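Local coordinates for tail spike protein (PDB 6EU4) that probably recognises, and may depolymerise, the capsular polysaccharide of its Acinetobacter host as the trimeric tailspike of the phage, at residues 336-347 with 371-382. Residues are numbered along the deposited sequence; the frame is centred on the assembly and turned at random.
Sequences NFLYAEGSEVNI and SMFCVVSNSKVK
Ser379 OG is gripped between the two coils: it accepts an almost straight bond from Ser343 N (3.0 Å, 178° at the hydrogen) and donates to Val376 O of its own turn. Val376 O also takes Gly342 N, a tilted, longer bond. These bonds sit in the loops between two parallel ladders, 338-341 with 374-376 and 344-347 with 380-382, where the register shifts by one residue. The strand axes run almost exactly parallel within each pair, 5.0 and 4.7 Å apart.

Inside, the rings of Phe337 and Phe373 run alongside each other, neither stacked nor edge-to-face, with planes at 57° and CD2 of Phe337 3.6 Å from CE1 of Phe373. Ile347 CD1 meets the edge of the Phe373 ring. Leu338 CD2 and Val381 CG2 come tip to tip across the interior at 3.9 Å, and Ala340 CB touches the same methyl. On the outer face Tyr339 carries CG opposite its backbone N (chi1 177°), which brings the ring out obliquely beside Cys374 SG, 3.8 Å from its CD1. Tyr339 OH donates to Glu341 OE1, which lies in the ring plane at its edge.

Lys380 NZ reaches Glu344 OE1 at 2.9 Å from above the carboxylate plane, in a salt bridge that faces the second subunit: NZ also bonds Glu420 O and Thr422 OG1 of that second subunit, and Glu344 OE2 accepts from Gly386 N of the same neighbouring subunit. The ladders are two faces of successive coils in a right-handed parallel beta-helix, the usual tailspike fold. Strand 336-341 lies between parallel strands 311-318 and 371-376, the latter pairing onward with 405-409; strand 344-348 lies between 321-334 and 380-384, which pairs onward with 414-417.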
ATOM      1  N   ASN A 336      15.142  16.397  11.853  1.00 10.63           N
ATOM      2  CA  ASN A 336      13.888  16.089  11.178  1.00  9.30           C
ATOM      3  C   ASN A 336      13.673  14.586  11.161  1.00 11.87           C
ATOM      4  O   ASN A 336      14.629  13.812  11.066  1.00 11.30           O
ATOM      5  CB  ASN A 336      13.853  16.541   9.700  1.00 11.62           C
ATOM      6  CG  ASN A 336      14.205  18.016   9.470  1.00 14.28           C
ATOM      7  OD1 ASN A 336      14.933  18.315   8.523  1.00 16.09           O
ATOM      8  ND2 ASN A 336      13.663  18.930  10.267  1.00 12.64           N
ATOM      9  N   PHE A 337      12.404  14.184  11.206  1.00 10.71           N
ATOM     10  CA  PHE A 337      12.046  12.811  10.878  1.00 10.14           C
ATOM     11  C   PHE A 337      12.072  12.637   9.367  1.00 10.35           C
ATOM     12  O   PHE A 337      12.784  11.776   8.848  1.00 11.37           O
ATOM     13  CB  PHE A 337      10.674  12.479  11.470  1.00 10.56           C
ATOM     14  CG  PHE A 337      10.132  11.117  11.114  1.00 10.29           C
ATOM     15  CD1 PHE A 337      10.382  10.018  11.926  1.00 11.65           C
ATOM     16  CD2 PHE A 337       9.299  10.963  10.017  1.00 12.11           C
ATOM     17  CE1 PHE A 337       9.852   8.782  11.622  1.00 12.15           C
ATOM     18  CE2 PHE A 337       8.771   9.740   9.685  1.00 10.65           C
ATOM     19  CZ  PHE A 337       9.031   8.637  10.499  1.00 11.05           C
ATOM     20  N   LEU A 338      11.352  13.501   8.654  1.00 10.94           N
ATOM     21  CA  LEU A 338      11.319  13.524   7.204  1.00  9.89           C
ATOM     22  C   LEU A 338      11.618  14.942   6.762  1.00 11.35           C
ATOM     23  O   LEU A 338      10.938  15.887   7.185  1.00 12.99           O
ATOM     24  CB  LEU A 338       9.965  13.090   6.666  1.00  9.09           C
ATOM     25  CG  LEU A 338       9.752  13.335   5.156  1.00 11.17           C
ATOM     26  CD1 LEU A 338      10.734  12.535   4.319  1.00 13.39           C
ATOM     27  CD2 LEU A 338       8.303  12.986   4.800  1.00 13.49           C
ATOM     28  N   TYR A 339      12.647  15.087   5.945  1.00 10.81           N
ATOM     29  CA  TYR A 339      12.853  16.279   5.139  1.00 10.67           C
ATOM     30  C   TYR A 339      12.383  15.960   3.722  1.00 12.87           C
ATOM     31  O   TYR A 339      12.941  15.075   3.071  1.00 12.43           O
ATOM     32  CB  TYR A 339      14.323  16.696   5.136  1.00 11.96           C
ATOM     33  CG  TYR A 339      14.571  17.884   4.250  1.00 12.30           C
ATOM     34  CD1 TYR A 339      14.399  19.167   4.732  1.00 14.00           C
ATOM     35  CD2 TYR A 339      14.955  17.724   2.920  1.00 13.79           C
ATOM     36  CE1 TYR A 339      14.615  20.283   3.916  1.00 15.73           C
ATOM     37  CE2 TYR A 339      15.178  18.825   2.102  1.00 14.33           C
ATOM     38  CZ  TYR A 339      14.990  20.097   2.605  1.00 16.33           C
ATOM     39  OH  TYR A 339      15.191  21.204   1.802  1.00 17.90           O
ATOM     40  N   ALA A 340      11.366  16.679   3.247  1.00  9.90           N
ATOM     41  CA  ALA A 340      10.783  16.457   1.925  1.00  9.43           C
ATOM     42  C   ALA A 340      10.844  17.766   1.157  1.00 11.27           C
ATOM     43  O   ALA A 340      10.282  18.778   1.598  1.00 11.75           O
ATOM     44  CB  ALA A 340       9.336  15.974   2.012  1.00 11.76           C
ATOM     45  N   GLU A 341      11.512  17.734   0.004  1.00  9.64           N
ATOM     46  CA  GLU A 341      11.688  18.894  -0.858  1.00 11.13           C
ATOM     47  C   GLU A 341      11.304  18.466  -2.269  1.00 12.38           C
ATOM     48  O   GLU A 341      11.925  17.562  -2.832  1.00 12.40           O
ATOM     49  CB  GLU A 341      13.137  19.404  -0.808  1.00 12.40           C
ATOM     50  CG  GLU A 341      13.405  20.567  -1.742  1.00 14.97           C
ATOM     51  CD  GLU A 341      14.841  21.049  -1.721  1.00 20.30           C
ATOM     52  OE1 GLU A 341      15.619  20.661  -0.816  1.00 17.90           O
ATOM     53  OE2 GLU A 341      15.188  21.815  -2.646  1.00 20.39           O
ATOM     54  N   GLY A 342      10.258  19.072  -2.812  1.00 10.77           N
ATOM     55  CA  GLY A 342       9.761  18.670  -4.114  1.00 13.38           C
ATOM     56  C   GLY A 342       9.365  17.211  -4.223  1.00 13.26           C
ATOM     57  O   GLY A 342       9.470  16.632  -5.313  1.00 13.89           O
ATOM     58  N   SER A 343       8.848  16.614  -3.140  1.00 10.78           N
ATOM     59  CA  SER A 343       8.610  15.180  -3.107  1.00 11.47           C
ATOM     60  C   SER A 343       7.197  14.863  -2.662  1.00 12.85           C
ATOM     61  O   SER A 343       6.595  15.605  -1.886  1.00 13.70           O
ATOM     62  CB  SER A 343       9.591  14.481  -2.157  1.00 12.06           C
ATOM     63  OG  SER A 343      10.896  14.560  -2.670  1.00 11.76           O
ATOM     64  N   GLU A 344       6.695  13.721  -3.139  1.00 11.08           N
ATOM     65  CA  GLU A 344       5.427  13.146  -2.699  1.00  9.52           C
ATOM     66  C   GLU A 344       5.741  11.927  -1.844  1.00 10.62           C
ATOM     67  O   GLU A 344       6.389  10.989  -2.322  1.00 12.40           O
ATOM     68  CB  GLU A 344       4.550  12.750  -3.893  1.00 12.23           C
ATOM     69  CG  GLU A 344       3.258  12.020  -3.444  1.00 12.64           C
ATOM     70  CD  GLU A 344       2.194  11.908  -4.530  1.00 16.09           C
ATOM     71  OE1 GLU A 344       2.392  12.338  -5.703  1.00 16.13           O
ATOM     72  OE2 GLU A 344       1.132  11.361  -4.199  1.00 15.83           O
ATOM     73  N   VAL A 345       5.319  11.948  -0.578  1.00  9.18           N
ATOM     74  CA  VAL A 345       5.602  10.844   0.337  1.00 10.53           C
ATOM     75  C   VAL A 345       4.303  10.467   1.040  1.00 12.19           C
ATOM     76  O   VAL A 345       3.694  11.296   1.727  1.00 12.99           O
ATOM     77  CB  VAL A 345       6.702  11.209   1.349  1.00 10.45           C
ATOM     78  CG1 VAL A 345       7.140   9.987   2.134  1.00 13.57           C
ATOM     79  CG2 VAL A 345       7.910  11.847   0.646  1.00 13.40           C
ATOM     80  N   ASN A 346       3.874   9.228   0.856  1.00 10.99           N
ATOM     81  CA  ASN A 346       2.720   8.683   1.557  1.00 10.29           C
ATOM     82  C   ASN A 346       3.253   7.714   2.589  1.00 10.34           C
ATOM     83  O   ASN A 346       3.868   6.707   2.226  1.00 11.84           O
ATOM     84  CB  ASN A 346       1.771   7.973   0.606  1.00 15.26           C
ATOM     85  CG  ASN A 346       0.493   7.535   1.298  1.00 23.13           C
ATOM     86  OD1 ASN A 346       0.362   7.620   2.528  1.00 23.58           O
ATOM     87  ND2 ASN A 346      -0.486   7.138   0.509  1.00 24.64           N
ATOM     88  N   ILE A 347       3.044   8.024   3.859  1.00  9.79           N
ATOM     89  CA  ILE A 347       3.533   7.202   4.967  1.00  9.52           C
ATOM     90  C   ILE A 347       2.305   6.535   5.578  1.00 10.68           C
ATOM     91  O   ILE A 347       1.512   7.196   6.265  1.00 10.52           O
ATOM     92  CB  ILE A 347       4.298   8.038   5.999  1.00 12.13           C
ATOM     93  CG1 ILE A 347       5.445   8.820   5.314  1.00 13.45           C
ATOM     94  CG2 ILE A 347       4.826   7.160   7.084  1.00 11.19           C
ATOM     95  CD1 ILE A 347       6.255   9.664   6.239  1.00 15.02           C
ATOM     96  N   SER A 371      11.475  20.787  12.942  1.00 12.38           N
ATOM     97  CA  SER A 371      10.194  20.159  12.685  1.00 11.83           C
ATOM     98  C   SER A 371      10.374  18.676  12.394  1.00 10.56           C
ATOM     99  O   SER A 371      11.343  18.266  11.750  1.00 12.29           O
ATOM    100  CB  SER A 371       9.469  20.837  11.512  1.00 13.00           C
ATOM    101  OG  SER A 371      10.224  20.811  10.307  1.00 13.61           O
HETATM  102  N   MSE A 372       9.421  17.866  12.833  1.00 10.18           N
HETATM  103  CA  MSE A 372       9.514  16.448  12.513  1.00  9.89           C
HETATM  104  C   MSE A 372       9.287  16.203  11.024  1.00 10.75           C
HETATM  105  O   MSE A 372      10.026  15.422  10.409  1.00 11.11           O
HETATM  106  CB  MSE A 372       8.537  15.622  13.344  1.00  9.72           C
HETATM  107  CG  MSE A 372       8.951  15.495  14.804  1.00  9.83           C
HETATM  108 SE   MSE A 372      10.641  14.489  15.053  1.00 12.34          SE
HETATM  109  CE  MSE A 372      11.917  15.977  15.029  1.00 12.04           C
ATOM    110  N   PHE A 373       8.298  16.892  10.444  1.00 10.72           N
ATOM    111  CA  PHE A 373       8.028  16.846   9.008  1.00 10.61           C
ATOM    112  C   PHE A 373       8.323  18.225   8.462  1.00 11.00           C
ATOM    113  O   PHE A 373       7.579  19.172   8.731  1.00 11.94           O
ATOM    114  CB  PHE A 373       6.584  16.416   8.731  1.00 11.16           C
ATOM    115  CG  PHE A 373       6.295  15.038   9.217  1.00 10.02           C
ATOM    116  CD1 PHE A 373       6.591  13.930   8.423  1.00 12.85           C
ATOM    117  CD2 PHE A 373       5.782  14.826  10.488  1.00 10.15           C
ATOM    118  CE1 PHE A 373       6.372  12.650   8.890  1.00 12.02           C
ATOM    119  CE2 PHE A 373       5.555  13.529  10.949  1.00 12.39           C
ATOM    120  CZ  PHE A 373       5.855  12.447  10.148  1.00 12.83           C
ATOM    121  N   CYS A 374       9.441  18.350   7.753  1.00 10.94           N
ATOM    122  CA  CYS A 374       9.835  19.597   7.107  1.00  9.89           C
ATOM    123  C   CYS A 374       9.437  19.445   5.638  1.00 12.94           C
ATOM    124  O   CYS A 374      10.090  18.727   4.880  1.00 11.19           O
ATOM    125  CB  CYS A 374      11.326  19.842   7.290  1.00 11.92           C
ATOM    126  SG  CYS A 374      11.896  21.396   6.590  1.00 13.85           S
ATOM    127  N   VAL A 375       8.351  20.107   5.245  1.00 11.21           N
ATOM    128  CA  VAL A 375       7.622  19.810   4.011  1.00 11.25           C
ATOM    129  C   VAL A 375       7.697  21.057   3.143  1.00 13.11           C
ATOM    130  O   VAL A 375       6.918  22.002   3.337  1.00 12.86           O
ATOM    131  CB  VAL A 375       6.170  19.412   4.302  1.00 11.62           C
ATOM    132  CG1 VAL A 375       5.458  18.962   3.038  1.00 11.36           C
ATOM    133  CG2 VAL A 375       6.110  18.301   5.337  1.00 12.21           C
ATOM    134  N   VAL A 376       8.623  21.074   2.171  1.00 12.20           N
ATOM    135  CA  VAL A 376       8.978  22.296   1.470  1.00 11.10           C
ATOM    136  C   VAL A 376       8.985  22.099  -0.050  1.00 12.29           C
ATOM    137  O   VAL A 376       9.098  20.986  -0.564  1.00 11.41           O
ATOM    138  CB  VAL A 376      10.347  22.833   1.956  1.00 13.24           C
ATOM    139  CG1 VAL A 376      10.364  22.943   3.471  1.00 15.84           C
ATOM    140  CG2 VAL A 376      11.523  21.942   1.446  1.00 13.29           C
ATOM    141  N   SER A 377       8.854  23.223  -0.764  1.00 14.42           N
ATOM    142  CA  SER A 377       9.030  23.292  -2.223  0.50 15.01           C
ATOM    143  C   SER A 377       8.121  22.303  -2.968  1.00 14.80           C
ATOM    144  O   SER A 377       8.574  21.357  -3.622  1.00 15.10           O
ATOM    145  CB  SER A 377      10.495  23.041  -2.590  0.50 15.71           C
ATOM    146  OG  SER A 377      11.326  24.041  -2.035  0.50 14.07           O
ATOM    147  N   ASN A 378       6.818  22.554  -2.885  1.00 13.48           N
ATOM    148  CA  ASN A 378       5.830  21.787  -3.646  1.00 14.48           C
ATOM    149  C   ASN A 378       5.858  20.297  -3.300  1.00 16.23           C
ATOM    150  O   ASN A 378       5.607  19.432  -4.149  1.00 16.24           O
ATOM    151  CB  ASN A 378       6.020  21.987  -5.144  1.00 18.17           C
ATOM    152  CG  ASN A 378       5.654  23.383  -5.572  1.00 24.37           C
ATOM    153  OD1 ASN A 378       4.544  23.850  -5.301  1.00 23.15           O
ATOM    154  ND2 ASN A 378       6.591  24.074  -6.207  1.00 29.51           N
ATOM    155  N   SER A 379       6.093  19.994  -2.038  1.00 11.30           N
ATOM    156  CA  SER A 379       5.983  18.621  -1.569  1.00 10.14           C
ATOM    157  C   SER A 379       4.536  18.280  -1.221  1.00 12.52           C
ATOM    158  O   SER A 379       3.680  19.147  -1.037  1.00 13.19           O
ATOM    159  CB  SER A 379       6.872  18.394  -0.348  1.00 11.10           C
ATOM    160  OG  SER A 379       8.233  18.315  -0.710  1.00 11.90           O
ATOM    161  N   LYS A 380       4.268  16.979  -1.152  1.00 11.99           N
ATOM    162  CA  LYS A 380       2.991  16.459  -0.676  1.00 12.55           C
ATOM    163  C   LYS A 380       3.335  15.339   0.278  1.00 13.79           C
ATOM    164  O   LYS A 380       3.930  14.345  -0.143  1.00 14.67           O
ATOM    165  CB  LYS A 380       2.103  15.889  -1.791  1.00 16.36           C
ATOM    166  CG  LYS A 380       2.320  16.374  -3.167  1.00 18.43           C
ATOM    167  CD  LYS A 380       1.537  15.467  -4.122  1.00 17.89           C
ATOM    168  CE  LYS A 380       1.810  15.753  -5.548  1.00 18.78           C
ATOM    169  NZ  LYS A 380       1.046  14.843  -6.452  1.00 16.45           N
ATOM    170  N   VAL A 381       2.978  15.488   1.550  1.00 10.99           N
ATOM    171  CA  VAL A 381       3.279  14.478   2.554  1.00 10.55           C
ATOM    172  C   VAL A 381       1.976  14.130   3.250  1.00 12.99           C
ATOM    173  O   VAL A 381       1.268  15.029   3.720  1.00 12.17           O
ATOM    174  CB  VAL A 381       4.329  14.976   3.568  1.00 11.29           C
ATOM    175  CG1 VAL A 381       4.453  14.047   4.748  1.00 10.93           C
ATOM    176  CG2 VAL A 381       5.689  15.135   2.891  1.00 13.13           C
ATOM    177  N   LYS A 382       1.662  12.836   3.317  1.00 10.32           N
ATOM    178  CA  LYS A 382       0.436  12.385   3.968  1.00 10.78           C
ATOM    179  C   LYS A 382       0.753  11.310   4.989  1.00 13.30           C
ATOM    180  O   LYS A 382       1.467  10.349   4.680  1.00 13.39           O
ATOM    181  CB  LYS A 382      -0.568  11.827   2.962  1.00 13.34           C
ATOM    182  CG  LYS A 382      -1.826  11.313   3.635  1.00 17.39           C
ATOM    183  CD  LYS A 382      -2.841  10.930   2.588  1.00 23.02           C
ATOM    184  CE  LYS A 382      -4.184  10.527   3.210  1.00 27.96           C
ATOM    185  NZ  LYS A 382      -5.097   9.901   2.193  1.00 31.92           N
TER
HETATM  186  O   HOH W   1      13.576  23.438  -3.882  1.00 32.01           O
HETATM  187  O   HOH W   2      -3.499   7.262   1.844  1.00 24.79           O